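Local coordinates for protein extracellular ligand-binding receptor (Desulfohalobium retbaense DSM 5692, PDB 5ERE) that binds 2-oxo-4-methylpentanoic acid (ketoleucine) in a periplasmic-binding-protein module and cytosine in a separate sensor module, and probably serves as an extracellular receptor, at residues 6-11 with 38-43; 15-20 with 253-258; 26-31 with 258-263; 66-71 with 90-95. All blocks are in the same frame, centred on the assembly; numbering follows the deposited sequence.

Contact 1. Residues 6-11 with 38-43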
loop_
_atom_site.group_PDB
_atom_site.type_symbol
_atom_site.label_atom_id
_atom_site.label_comp_id
_atom_site.label_asym_id
_atom_site.label_seq_id
_atom_site.Cartn_x
_atom_site.Cartn_y
_atom_site.Cartn_z
ATOM N N VAL A 6 24.343 -19.481 -4.357
ATOM C CA VAL A 6 23.236 -18.758 -4.972
ATOM C C VAL A 6 22.421 -19.715 -5.865
ATOM O O VAL A 6 22.900 -20.143 -6.914
ATOM C CB VAL A 6 23.710 -17.601 -5.827
ATOM C CG1 VAL A 6 22.504 -16.886 -6.437
ATOM C CG2 VAL A 6 24.647 -16.608 -5.011
ATOM N N ILE A 7 21.218 -20.049 -5.411
ATOM C CA ILE A 7 20.366 -21.058 -6.041
ATOM C C ILE A 7 19.276 -20.381 -6.845
ATOM O O ILE A 7 18.402 -19.736 -6.292
ATOM C CB ILE A 7 19.736 -21.984 -5.002
ATOM C CG1 ILE A 7 20.838 -22.485 -4.079
ATOM C CG2 ILE A 7 19.011 -23.136 -5.702
ATOM C CD1 ILE A 7 20.389 -23.361 -2.883
ATOM N N LEU A 8 19.376 -20.521 -8.157
ATOM C CA LEU A 8 18.498 -19.826 -9.107
ATOM C C LEU A 8 17.815 -20.828 -10.046
ATOM O O LEU A 8 18.369 -21.883 -10.352
ATOM C CB LEU A 8 19.289 -18.845 -9.946
ATOM C CG LEU A 8 20.225 -17.866 -9.199
ATOM C CD1 LEU A 8 20.984 -17.048 -10.243
ATOM C CD2 LEU A 8 19.403 -16.988 -8.245
ATOM N N PRO A 9 16.629 -20.473 -10.542
ATOM C CA PRO A 9 15.832 -21.491 -11.232
ATOM C C PRO A 9 16.189 -21.582 -12.716
ATOM O O PRO A 9 15.346 -21.283 -13.560
ATOM C CB PRO A 9 14.402 -20.997 -11.009
ATOM C CG PRO A 9 14.563 -19.466 -10.929
ATOM C CD PRO A 9 15.849 -19.257 -10.254
ATOM N N PHE A 10 17.423 -21.986 -13.020
ATOM C CA PHE A 10 17.906 -21.996 -14.390
ATOM C C PHE A 10 17.074 -22.980 -15.289
ATOM O O PHE A 10 16.718 -22.650 -16.404
ATOM C CB PHE A 10 19.364 -22.405 -14.450
ATOM C CG PHE A 10 20.321 -21.371 -13.893
ATOM C CD1 PHE A 10 20.448 -20.119 -14.491
ATOM C CD2 PHE A 10 21.076 -21.660 -12.786
ATOM C CE1 PHE A 10 21.319 -19.164 -13.987
ATOM C CE2 PHE A 10 21.982 -20.705 -12.278
ATOM C CZ PHE A 10 22.093 -19.466 -12.872
ATOM N N SER A 11 16.796 -24.164 -14.757
ATOM C CA SER A 11 16.068 -25.230 -15.452
ATOM C C SER A 11 14.600 -25.169 -15.072
ATOM O O SER A 11 14.139 -25.908 -14.210
ATOM C CB SER A 11 16.646 -26.592 -15.082
ATOM O OG SER A 11 17.979 -26.716 -15.516
ATOM N N ILE A 38 31.323 -16.360 -5.300
ATOM C CA ILE A 38 29.995 -16.883 -5.625
ATOM C C ILE A 38 30.106 -18.257 -6.234
ATOM O O ILE A 38 30.976 -18.481 -7.066
ATOM C CB ILE A 38 29.249 -15.982 -6.626
ATOM C CG1 ILE A 38 28.793 -14.691 -5.954
ATOM C CG2 ILE A 38 28.024 -16.676 -7.188
ATOM C CD1 ILE A 38 27.745 -14.877 -4.923
ATOM N N VAL A 39 29.236 -19.180 -5.831
ATOM C CA VAL A 39 29.000 -20.371 -6.640
ATOM C C VAL A 39 27.477 -20.490 -6.909
ATOM O O VAL A 39 26.643 -20.237 -6.045
ATOM C CB VAL A 39 29.579 -21.649 -5.984
ATOM C CG1 VAL A 39 31.090 -21.475 -5.735
ATOM C CG2 VAL A 39 28.897 -21.984 -4.686
ATOM N N PHE A 40 27.150 -20.803 -8.153
ATOM C CA PHE A 40 25.775 -20.846 -8.610
ATOM C C PHE A 40 25.318 -22.288 -8.595
ATOM O O PHE A 40 26.098 -23.188 -8.920
ATOM C CB PHE A 40 25.641 -20.277 -10.008
ATOM C CG PHE A 40 25.845 -18.802 -10.082
ATOM C CD1 PHE A 40 24.837 -17.939 -9.687
ATOM C CD2 PHE A 40 27.044 -18.284 -10.552
ATOM C CE1 PHE A 40 25.018 -16.587 -9.752
ATOM C CE2 PHE A 40 27.229 -16.920 -10.650
ATOM C CZ PHE A 40 26.222 -16.066 -10.244
ATOM N N LYS A 41 24.081 -22.500 -8.171
ATOM C CA LYS A 41 23.453 -23.811 -8.284
ATOM C C LYS A 41 22.087 -23.663 -8.974
ATOM O O LYS A 41 21.450 -22.592 -8.944
ATOM C CB LYS A 41 23.293 -24.476 -6.912
ATOM C CG LYS A 41 24.614 -24.714 -6.141
ATOM C CD LYS A 41 25.480 -25.760 -6.823
ATOM C CE LYS A 41 26.764 -25.998 -6.034
ATOM N NZ LYS A 41 27.809 -26.633 -6.878
ATOM N N ASP A 42 21.650 -24.757 -9.588
ATOM C CA ASP A 42 20.433 -24.767 -10.397
ATOM C C ASP A 42 19.315 -25.299 -9.499
ATOM O O ASP A 42 19.308 -26.462 -9.100
ATOM C CB ASP A 42 20.652 -25.614 -11.654
ATOM C CG ASP A 42 19.467 -25.538 -12.641
ATOM O OD1 ASP A 42 18.436 -24.918 -12.324
ATOM O OD2 ASP A 42 19.617 -26.056 -13.753
ATOM N N GLY A 43 18.403 -24.420 -9.117
ATOM C CA GLY A 43 17.281 -24.831 -8.295
ATOM C C GLY A 43 16.203 -25.593 -9.072
ATOM O O GLY A 43 15.328 -26.207 -8.470
#

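Contact 2. Residues 15-20 with 253-258. With COI (2-oxo-4-methylpentanoic acid), chain B.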
loop_
_atom_site.group_PDB
_atom_site.type_symbol
_atom_site.label_atom_id
_atom_site.label_comp_id
_atom_site.label_asym_id
_atom_site.label_seq_id
_atom_site.Cartn_x
_atom_site.Cartn_y
_atom_site.Cartn_z
ATOM N N GLU A 15 13.859 -19.303 -16.481
ATOM C CA GLU A 15 15.243 -19.292 -16.943
ATOM C C GLU A 15 15.752 -17.863 -17.129
ATOM O O GLU A 15 16.849 -17.546 -16.670
ATOM C CB GLU A 15 15.383 -20.074 -18.262
ATOM C CG GLU A 15 16.827 -20.308 -18.712
ATOM C CD GLU A 15 16.923 -21.241 -19.906
ATOM O OE1 GLU A 15 15.990 -21.244 -20.742
ATOM O OE2 GLU A 15 17.934 -21.976 -19.995
ATOM N N ASP A 16 14.933 -17.004 -17.745
ATOM C CA ASP A 16 15.338 -15.650 -18.086
ATOM C C ASP A 16 15.591 -14.801 -16.836
ATOM O O ASP A 16 16.528 -14.013 -16.809
ATOM C CB ASP A 16 14.304 -14.970 -18.998
ATOM C CG ASP A 16 13.027 -14.543 -18.256
ATOM O OD1 ASP A 16 12.374 -15.404 -17.612
ATOM O OD2 ASP A 16 12.666 -13.343 -18.317
ATOM N N ILE A 17 14.769 -14.982 -15.817
ATOM C CA ILE A 17 14.933 -14.290 -14.541
ATOM C C ILE A 17 16.226 -14.767 -13.877
ATOM O O ILE A 17 17.043 -13.961 -13.399
ATOM C CB ILE A 17 13.704 -14.537 -13.642
ATOM C CG1 ILE A 17 12.526 -13.686 -14.151
ATOM C CG2 ILE A 17 13.984 -14.254 -12.139
ATOM C CD1 ILE A 17 11.164 -14.211 -13.714
ATOM N N ALA A 18 16.420 -16.077 -13.907
ATOM C CA ALA A 18 17.610 -16.689 -13.361
ATOM C C ALA A 18 18.871 -16.147 -14.022
ATOM O O ALA A 18 19.801 -15.834 -13.320
ATOM C CB ALA A 18 17.572 -18.192 -13.503
ATOM N N VAL A 19 18.900 -16.020 -15.349
ATOM C CA VAL A 19 20.073 -15.508 -16.039
ATOM C C VAL A 19 20.285 -14.028 -15.732
ATOM O O VAL A 19 21.422 -13.585 -15.622
ATOM C CB VAL A 19 19.982 -15.708 -17.587
ATOM C CG1 VAL A 19 21.064 -14.942 -18.323
ATOM C CG2 VAL A 19 20.078 -17.198 -17.953
ATOM N N GLU A 20 19.197 -13.282 -15.600
ATOM C CA GLU A 20 19.248 -11.896 -15.208
ATOM C C GLU A 20 19.917 -11.740 -13.834
ATOM O O GLU A 20 20.812 -10.910 -13.631
ATOM C CB GLU A 20 17.833 -11.320 -15.185
ATOM C CG GLU A 20 17.808 -9.843 -14.786
ATOM C CD GLU A 20 16.468 -9.188 -14.999
ATOM O OE1 GLU A 20 16.074 -8.967 -16.171
ATOM O OE2 GLU A 20 15.815 -8.887 -13.989
ATOM N N GLY A 253 15.539 -6.071 -15.344
ATOM C CA GLY A 253 14.296 -5.852 -14.636
ATOM C C GLY A 253 14.454 -5.970 -13.129
ATOM O O GLY A 253 15.555 -5.878 -12.606
ATOM N N PHE A 254 13.342 -6.198 -12.443
ATOM C CA PHE A 254 13.313 -6.194 -10.986
ATOM C C PHE A 254 14.338 -7.122 -10.384
ATOM O O PHE A 254 15.001 -6.793 -9.376
ATOM C CB PHE A 254 11.931 -6.621 -10.442
ATOM C CG PHE A 254 11.984 -7.008 -9.015
ATOM C CD1 PHE A 254 12.016 -6.030 -8.041
ATOM C CD2 PHE A 254 12.093 -8.333 -8.646
ATOM C CE1 PHE A 254 12.137 -6.364 -6.702
ATOM C CE2 PHE A 254 12.217 -8.679 -7.316
ATOM C CZ PHE A 254 12.242 -7.690 -6.344
ATOM N N PHE A 255 14.450 -8.306 -10.961
ATOM C CA PHE A 255 15.250 -9.324 -10.307
ATOM C C PHE A 255 16.739 -9.006 -10.350
ATOM O O PHE A 255 17.428 -9.256 -9.383
ATOM C CB PHE A 255 14.993 -10.670 -10.931
ATOM C CG PHE A 255 13.553 -11.088 -10.835
ATOM C CD1 PHE A 255 13.099 -11.772 -9.724
ATOM C CD2 PHE A 255 12.648 -10.762 -11.852
ATOM C CE1 PHE A 255 11.755 -12.167 -9.610
ATOM C CE2 PHE A 255 11.291 -11.148 -11.740
ATOM C CZ PHE A 255 10.855 -11.849 -10.613
ATOM N N GLY A 256 17.216 -8.502 -11.481
ATOM C CA GLY A 256 18.568 -7.970 -11.571
ATOM C C GLY A 256 18.829 -6.863 -10.559
ATOM O O GLY A 256 19.837 -6.882 -9.849
ATOM N N VAL A 257 17.926 -5.893 -10.500
ATOM C CA VAL A 257 18.075 -4.737 -9.612
ATOM C C VAL A 257 18.161 -5.209 -8.161
ATOM O O VAL A 257 19.037 -4.780 -7.388
ATOM C CB VAL A 257 16.888 -3.745 -9.778
ATOM C CG1 VAL A 257 16.889 -2.655 -8.671
ATOM C CG2 VAL A 257 16.895 -3.132 -11.155
ATOM N N GLU A 258 17.251 -6.096 -7.799
ATOM C CA GLU A 258 17.227 -6.679 -6.478
ATOM C C GLU A 258 18.501 -7.452 -6.147
ATOM O O GLU A 258 18.997 -7.409 -5.018
ATOM C CB GLU A 258 16.021 -7.644 -6.336
ATOM C CG GLU A 258 15.921 -8.286 -4.960
ATOM C CD GLU A 258 14.795 -9.352 -4.871
ATOM O OE1 GLU A 258 14.735 -10.243 -5.766
ATOM O OE2 GLU A 258 14.002 -9.286 -3.899
HETATM C C1 COI B . 8.319 -14.945 -6.477
HETATM O O1 COI B . 8.250 -16.125 -6.041
HETATM O O2 COI B . 7.946 -13.957 -5.797
HETATM C C2 COI B . 8.925 -14.727 -7.821
HETATM O O3 COI B . 8.979 -13.607 -8.293
HETATM C C3 COI B . 9.476 -15.958 -8.500
HETATM C C4 COI B . 9.881 -15.638 -9.894
HETATM C C5 COI B . 10.929 -16.652 -10.302
HETATM C C6 COI B . 8.601 -15.726 -10.712
#

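Contact 3. Residues 26-31 with 258-263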
loop_
_atom_site.group_PDB
_atom_site.type_symbol
_atom_site.label_atom_id
_atom_site.label_comp_id
_atom_site.label_asym_id
_atom_site.label_seq_id
_atom_site.Cartn_x
_atom_site.Cartn_y
_atom_site.Cartn_z
ATOM N N GLU A 26 27.180 -11.116 -10.949
ATOM C CA GLU A 26 28.540 -11.138 -11.436
ATOM C C GLU A 26 29.005 -9.734 -11.710
ATOM O O GLU A 26 30.146 -9.414 -11.400
ATOM C CB GLU A 26 28.689 -12.005 -12.669
ATOM C CG GLU A 26 28.356 -13.461 -12.345
ATOM C CD GLU A 26 29.246 -14.453 -13.033
ATOM O OE1 GLU A 26 30.332 -14.737 -12.479
ATOM O OE2 GLU A 26 28.843 -14.950 -14.109
ATOM N N LEU A 27 28.127 -8.888 -12.236
ATOM C CA LEU A 27 28.487 -7.488 -12.467
ATOM C C LEU A 27 28.816 -6.749 -11.142
ATOM O O LEU A 27 29.804 -5.999 -11.034
ATOM C CB LEU A 27 27.352 -6.804 -13.215
ATOM C CG LEU A 27 27.585 -5.371 -13.667
ATOM C CD1 LEU A 27 28.660 -5.331 -14.722
ATOM C CD2 LEU A 27 26.306 -4.857 -14.240
ATOM N N ALA A 28 27.991 -7.007 -10.132
ATOM C CA ALA A 28 28.103 -6.429 -8.806
ATOM C C ALA A 28 29.411 -6.831 -8.104
ATOM O O ALA A 28 30.044 -6.018 -7.412
ATOM C CB ALA A 28 26.918 -6.851 -7.977
ATOM N N LEU A 29 29.811 -8.084 -8.284
ATOM C CA LEU A 29 30.977 -8.612 -7.589
ATOM C C LEU A 29 32.274 -8.087 -8.175
ATOM O O LEU A 29 33.203 -7.776 -7.443
ATOM C CB LEU A 29 30.998 -10.136 -7.634
ATOM C CG LEU A 29 30.870 -10.748 -6.247
ATOM C CD1 LEU A 29 29.465 -10.478 -5.770
ATOM C CD2 LEU A 29 31.184 -12.232 -6.256
ATOM N N ALA A 30 32.328 -8.021 -9.501
ATOM C CA ALA A 30 33.496 -7.533 -10.196
ATOM C C ALA A 30 33.895 -6.127 -9.700
ATOM O O ALA A 30 35.070 -5.871 -9.468
ATOM C CB ALA A 30 33.239 -7.526 -11.690
ATOM N N GLU A 31 32.907 -5.248 -9.506
ATOM C CA GLU A 31 33.159 -3.854 -9.137
ATOM C C GLU A 31 33.454 -3.653 -7.646
ATOM O O GLU A 31 34.275 -2.809 -7.287
ATOM C CB GLU A 31 31.965 -2.968 -9.545
ATOM C CG GLU A 31 30.673 -3.189 -8.758
ATOM C CD GLU A 31 29.778 -1.954 -8.693
ATOM O OE1 GLU A 31 29.269 -1.511 -9.748
ATOM O OE2 GLU A 31 29.581 -1.429 -7.572
ATOM N N GLU A 258 17.251 -6.096 -7.799
ATOM C CA GLU A 258 17.227 -6.679 -6.478
ATOM C C GLU A 258 18.501 -7.452 -6.147
ATOM O O GLU A 258 18.997 -7.409 -5.018
ATOM C CB GLU A 258 16.021 -7.644 -6.336
ATOM C CG GLU A 258 15.921 -8.286 -4.960
ATOM C CD GLU A 258 14.795 -9.352 -4.871
ATOM O OE1 GLU A 258 14.735 -10.243 -5.766
ATOM O OE2 GLU A 258 14.002 -9.286 -3.899
ATOM N N ALA A 259 18.961 -8.236 -7.106
ATOM C CA ALA A 259 20.102 -9.082 -6.893
ATOM C C ALA A 259 21.369 -8.200 -6.773
ATOM O O ALA A 259 22.239 -8.499 -5.965
ATOM C CB ALA A 259 20.245 -10.079 -7.994
ATOM N N TYR A 260 21.428 -7.099 -7.518
ATOM C CA TYR A 260 22.519 -6.161 -7.396
ATOM C C TYR A 260 22.571 -5.551 -5.982
ATOM O O TYR A 260 23.657 -5.434 -5.396
ATOM C CB TYR A 260 22.410 -5.029 -8.457
ATOM C CG TYR A 260 23.478 -3.983 -8.322
ATOM C CD1 TYR A 260 24.716 -4.156 -8.928
ATOM C CD2 TYR A 260 23.262 -2.816 -7.580
ATOM C CE1 TYR A 260 25.737 -3.188 -8.798
ATOM C CE2 TYR A 260 24.273 -1.847 -7.445
ATOM C CZ TYR A 260 25.496 -2.041 -8.059
ATOM O OH TYR A 260 26.487 -1.084 -7.950
ATOM N N ASP A 261 21.432 -5.132 -5.427
ATOM C CA ASP A 261 21.454 -4.580 -4.064
ATOM C C ASP A 261 21.797 -5.622 -3.000
ATOM O O ASP A 261 22.437 -5.295 -1.976
ATOM C CB ASP A 261 20.136 -3.920 -3.683
ATOM C CG ASP A 261 19.963 -2.545 -4.292
ATOM O OD1 ASP A 261 20.862 -2.100 -5.042
ATOM O OD2 ASP A 261 18.914 -1.912 -4.019
ATOM N N LEU A 262 21.405 -6.860 -3.219
ATOM C CA LEU A 262 21.842 -7.918 -2.329
ATOM C C LEU A 262 23.359 -8.037 -2.315
ATOM O O LEU A 262 23.952 -8.149 -1.247
ATOM C CB LEU A 262 21.263 -9.256 -2.734
ATOM C CG LEU A 262 21.992 -10.426 -2.052
ATOM C CD1 LEU A 262 21.789 -10.317 -0.568
ATOM C CD2 LEU A 262 21.431 -11.695 -2.547
ATOM N N CYS A 263 23.993 -8.067 -3.492
ATOM C CA CYS A 263 25.467 -8.203 -3.514
ATOM C C CYS A 263 26.148 -7.034 -2.897
ATOM O O CYS A 263 27.143 -7.208 -2.191
ATOM C CB CYS A 263 26.025 -8.417 -4.919
ATOM S SG CYS A 263 25.383 -9.886 -5.650
#

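Contact 4. Residues 66-71 with 90-95. With COI (2-oxo-4-methylpentanoic acid), chain B; EDO (1,2-ethanediol), chain G.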
loop_
_atom_site.group_PDB
_atom_site.type_symbol
_atom_site.label_atom_id
_atom_site.label_comp_id
_atom_site.label_asym_id
_atom_site.label_seq_id
_atom_site.Cartn_x
_atom_site.Cartn_y
_atom_site.Cartn_z
ATOM N N ALA A 66 26.850 -17.930 3.399
ATOM C CA ALA A 66 25.427 -17.714 3.174
ATOM C C ALA A 66 24.892 -18.483 1.979
ATOM O O ALA A 66 25.639 -18.908 1.097
ATOM C CB ALA A 66 25.123 -16.266 2.955
ATOM N N VAL A 67 23.574 -18.595 1.956
ATOM C CA VAL A 67 22.839 -19.179 0.830
ATOM C C VAL A 67 21.776 -18.210 0.421
ATOM O O VAL A 67 20.993 -17.769 1.244
ATOM C CB VAL A 67 22.186 -20.534 1.195
ATOM C CG1 VAL A 67 21.402 -21.106 -0.015
ATOM C CG2 VAL A 67 23.232 -21.484 1.567
ATOM N N VAL A 68 21.775 -17.868 -0.864
ATOM C CA VAL A 68 20.757 -17.040 -1.453
ATOM C C VAL A 68 19.889 -17.947 -2.334
ATOM O O VAL A 68 20.421 -18.763 -3.081
ATOM C CB VAL A 68 21.395 -15.909 -2.283
ATOM C CG1 VAL A 68 20.350 -14.994 -2.835
ATOM C CG2 VAL A 68 22.376 -15.116 -1.356
ATOM N N SER A 69 18.579 -17.824 -2.219
ATOM C CA SER A 69 17.683 -18.562 -3.100
ATOM C C SER A 69 16.702 -17.652 -3.780
ATOM O O SER A 69 16.126 -16.785 -3.147
ATOM C CB SER A 69 16.934 -19.636 -2.310
ATOM O OG SER A 69 16.125 -19.047 -1.317
ATOM N N CYS A 70 16.510 -17.875 -5.079
ATOM C CA CYS A 70 15.453 -17.231 -5.828
ATOM C C CYS A 70 14.193 -18.119 -5.823
ATOM O O CYS A 70 14.321 -19.319 -5.933
ATOM C CB CYS A 70 15.889 -16.970 -7.267
ATOM S SG CYS A 70 14.458 -16.445 -8.261
ATOM N N SER A 71 13.031 -17.471 -5.697
ATOM C CA SER A 71 11.652 -17.992 -5.886
ATOM C C SER A 71 11.014 -18.271 -4.531
ATOM O O SER A 71 11.679 -18.695 -3.590
ATOM C CB SER A 71 11.579 -19.248 -6.772
ATOM O OG SER A 71 11.896 -20.410 -6.045
ATOM N N VAL A 90 19.339 -15.708 2.518
ATOM C CA VAL A 90 18.706 -14.554 1.912
ATOM C C VAL A 90 17.718 -15.036 0.825
ATOM O O VAL A 90 18.048 -15.892 0.028
ATOM C CB VAL A 90 19.712 -13.583 1.273
ATOM C CG1 VAL A 90 18.978 -12.397 0.715
ATOM C CG2 VAL A 90 20.738 -13.130 2.333
ATOM N N ALA A 91 16.510 -14.501 0.838
ATOM C CA ALA A 91 15.510 -14.811 -0.203
ATOM C C ALA A 91 15.351 -13.611 -1.116
ATOM O O ALA A 91 15.078 -12.491 -0.657
ATOM C CB ALA A 91 14.212 -15.171 0.415
ATOM N N ILE A 92 15.520 -13.862 -2.407
ATOM C CA ILE A 92 15.279 -12.863 -3.433
ATOM C C ILE A 92 14.188 -13.440 -4.373
ATOM O O ILE A 92 13.924 -14.656 -4.359
ATOM C CB ILE A 92 16.572 -12.531 -4.175
ATOM C CG1 ILE A 92 17.168 -13.768 -4.856
ATOM C CG2 ILE A 92 17.622 -11.945 -3.156
ATOM C CD1 ILE A 92 18.253 -13.432 -5.901
ATOM N N GLY A 93 13.555 -12.580 -5.164
ATOM C CA GLY A 93 12.438 -13.020 -6.011
ATOM C C GLY A 93 11.484 -13.933 -5.243
ATOM O O GLY A 93 11.113 -15.032 -5.699
ATOM N N SER A 94 11.091 -13.495 -4.058
ATOM C CA SER A 94 10.368 -14.367 -3.131
ATOM C C SER A 94 9.207 -13.673 -2.420
ATOM O O SER A 94 9.213 -13.596 -1.190
ATOM C CB SER A 94 11.320 -14.920 -2.061
ATOM O OG SER A 94 12.299 -15.807 -2.576
ATOM N N ALA A 95 8.197 -13.184 -3.145
ATOM C CA ALA A 95 7.061 -12.532 -2.446
ATOM C C ALA A 95 6.208 -13.447 -1.512
ATOM O O ALA A 95 5.535 -12.946 -0.613
ATOM C CB ALA A 95 6.155 -11.896 -3.431
HETATM C C1 COI B . 8.319 -14.945 -6.477
HETATM O O1 COI B . 8.250 -16.125 -6.041
HETATM O O2 COI B . 7.946 -13.957 -5.797
HETATM C C2 COI B . 8.925 -14.727 -7.821
HETATM O O3 COI B . 8.979 -13.607 -8.293
HETATM C C3 COI B . 9.476 -15.958 -8.500
HETATM C C4 COI B . 9.881 -15.638 -9.894
HETATM C C5 COI B . 10.929 -16.652 -10.302
HETATM C C6 COI B . 8.601 -15.726 -10.712
HETATM C C1 EDO G . 3.492 -12.269 2.863
HETATM O O1 EDO G . 2.400 -11.864 2.026
HETATM C C2 EDO G . 4.008 -13.580 2.304
HETATM O O2 EDO G . 5.439 -13.569 2.269
#

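Contact 1. Residues 6-11 with 38-43
Val-6 lies alongside the Phe-40 ring, both side chains pointing the same way, with Val-6 CB 4.0 Å from Phe-40 CD1. Its CG2 branch meets the tip of Ile-38, 3.5 Å from Ile-38 CD1; CG2 stands anti to the carbonyl carbon because CG1 takes the position anti to the backbone N (chi1 -180°). From the same face of the sheet, Leu-8 CD1 reaches the same ring atom, Phe-40 CD1. Beneath them the strands pair in parallel, Val-6 with Phe-40 and Ile-7 with Lys-41. Leu-8 O is gripped twice, by Gly-43 N at 2.8 Å and by Phe-10 N, which arrive from opposite faces of its carbonyl plane. At the end of its strand, Asp-42 reaches across to the backbone that follows the inverse gamma turn centred on Pro-9: OD1 takes Ser-11 N on its syn side at 3.0 Å. This is the first beta-alpha-beta unit of the periplasmic binding protein fold. Helix 15-32 covers the Leu-8 and Phe-40 face, helix 47-60 covers Ile-7 on the other, and strand 64-70 bonds to the far edge of strand 3-8, leaving 37-42 outermost in the sheet.

Contact 2. Residues 15-20 with 253-258
One carboxylate, that of Glu-20, receives two backbone N-H groups from the first turn of another helix. Gly-253 N, at the N-cap position, bonds to Glu-20 OE1 at 3.1 Å with a nearly straight N-H (173°) but from well above the carboxylate plane. Gly-256 N bonds to Glu-20 OE2 at 2.9 Å, on the anti side of that oxygen and closer to the plane. Glu-20 reaches this far with CG anti to its backbone N (chi1 -180°) and an extended chain beyond. A negative group at a helix N terminus would be favoured by the helix dipole, and Arg-214, salt-bridged to both Glu-20 and Asp-16, would balance its charge. Glu-20 CG packs 3.8 Å from Gly-256 CA, a closeness that the lack of a side chain there permits.

Segments 15-20 and 254-258 run side by side in nearly the same direction, 27° apart; they are the first turns of helices 15-32 and 254-271, in the lobe of the periplasmic binding protein fold that begins the chain. Nearly one turn before Glu-20, Ile-17 crosses Phe-255 obliquely. Ile-17 CG2 sits over one ring face, 3.6 Å from the Phe-255 centroid, a CH-pi contact, while CD1 reaches on toward the outer rim, nearest Phe-255 CE2. Phe-254 CD2 lies over the centre of the opposite face, so the ring is sandwiched. Its edge then meets the ligand: the keto oxygen O3 of 2-oxo-4-methylpentanoic acid lies in the ring plane, 3.4 Å from Phe-255 CE1.

Contact 3. Residues 26-31 with 258-263
Helices 26-31 and 258-263 run in broadly the same direction, their axes 30° apart and 8.8 Å distant at closest approach, with the CA atoms of Ala-28 and Tyr-260 nearest each other. The small side chain of Ala-28 points at the partner helix and fits between two residues one turn apart. Its CB touches Cys-263 CB at 3.5 Å and Tyr-260 CD1 at 3.6 Å, reaching the ring obliquely. Leu-29 adds a looser touch, its CD1 4.1 Å from Cys-263 CB.

These are later turns of helices 15-32 and 254-271, which pack against each other on the same side of the parallel sheet in the periplasmic binding protein fold. With CG anti to the backbone N (chi1 177°), the Tyr-260 side chain brings its ring end to helix 26-31. There the hydroxyl donates to Glu-31 OE2 at 3.1 Å, from above the carboxylate plane. The two side chains cross at about a right angle, and the ring and carboxylate planes stand 83° apart. Glu-31 is exposed and poorly ordered, so this bond lies at the solvent side and its exact geometry is less certain than that of the buried alanine. Phe-240 of helix 239-248 meets the Tyr-260 ring, and Leu-27 packs on the same helix, while Leu-29 also touches Ile-38 of strand 37-42.

Contact 4. Residues 66-71 with 90-95
Ser-71 and Ser-94 meet where their two strands end, Ser-94 OG lying 3.1 Å from Ser-71 O. Ser-94 OG donates to Ile-92 O at 2.7 Å from above the carbonyl plane, and Ser-71 N reaches the same oxygen at 3.2 Å in that plane, so Ile-92 O has two donors. Ser-75 OG also hydrogen-bonds to Ser-94 OG. Ser-71 OG bonds to Cys-70 O on an in-plane lone pair, and this N-cap hydroxyl also pairs with Ala-74 N at the start of helix 72-84. Farther back the strands run parallel: Val-90 N bonds to Val-67 O, Ser-69 N to Val-90 O, and Ile-92 N to Ser-69 O. The buried Ser-69 hydroxyl pairs with Ser-75 and His-89. Beyond Gly-93, whose N is taken by Glu-258 OE1, Ala-95 N donates to ligand atom O2 at 2.8 Å (159°); Ser-72 and Arg-210 bind the same 2-oxo-4-methylpentanoic acid. The C-terminal ends of parallel strands thus form one side of this pocket. Val-68 and Val-90 lie side by side, Val-68 CG2 4.0 Å from Val-90 CB, and Ile-92 crosses Val-68 at about a right angle. Leu-262 of helix 254-271 covers all three, Gln-21 of helix 15-32 touches Cys-70 and Ile-92, and strand 3-8 hydrogen-bonds along the other edge of strand 64-70.

From the N terminus, strand 3-8 leads through helix 15-32 to strand 37-42, and contact 1 closes this first beta-alpha-beta loop. Contact 4 follows in series, closing the loop around helix 72-84, and it joins contact 1 through the Ile-7 backbone bonds to Val-68 and Cys-70. Contacts 2 and 3 close far longer loops, bringing helix 254-271 back to helix 15-32 after more than 220 residues; they also cross each other, their segments alternating along the two helices. Contact 4 nests inside both, while each crosses contact 1, since helix 15-32 lies between its strands. Glu-258, shared by contacts 2 and 3, links them to contact 4, tying the returning helix to the sheet and ligand pocket.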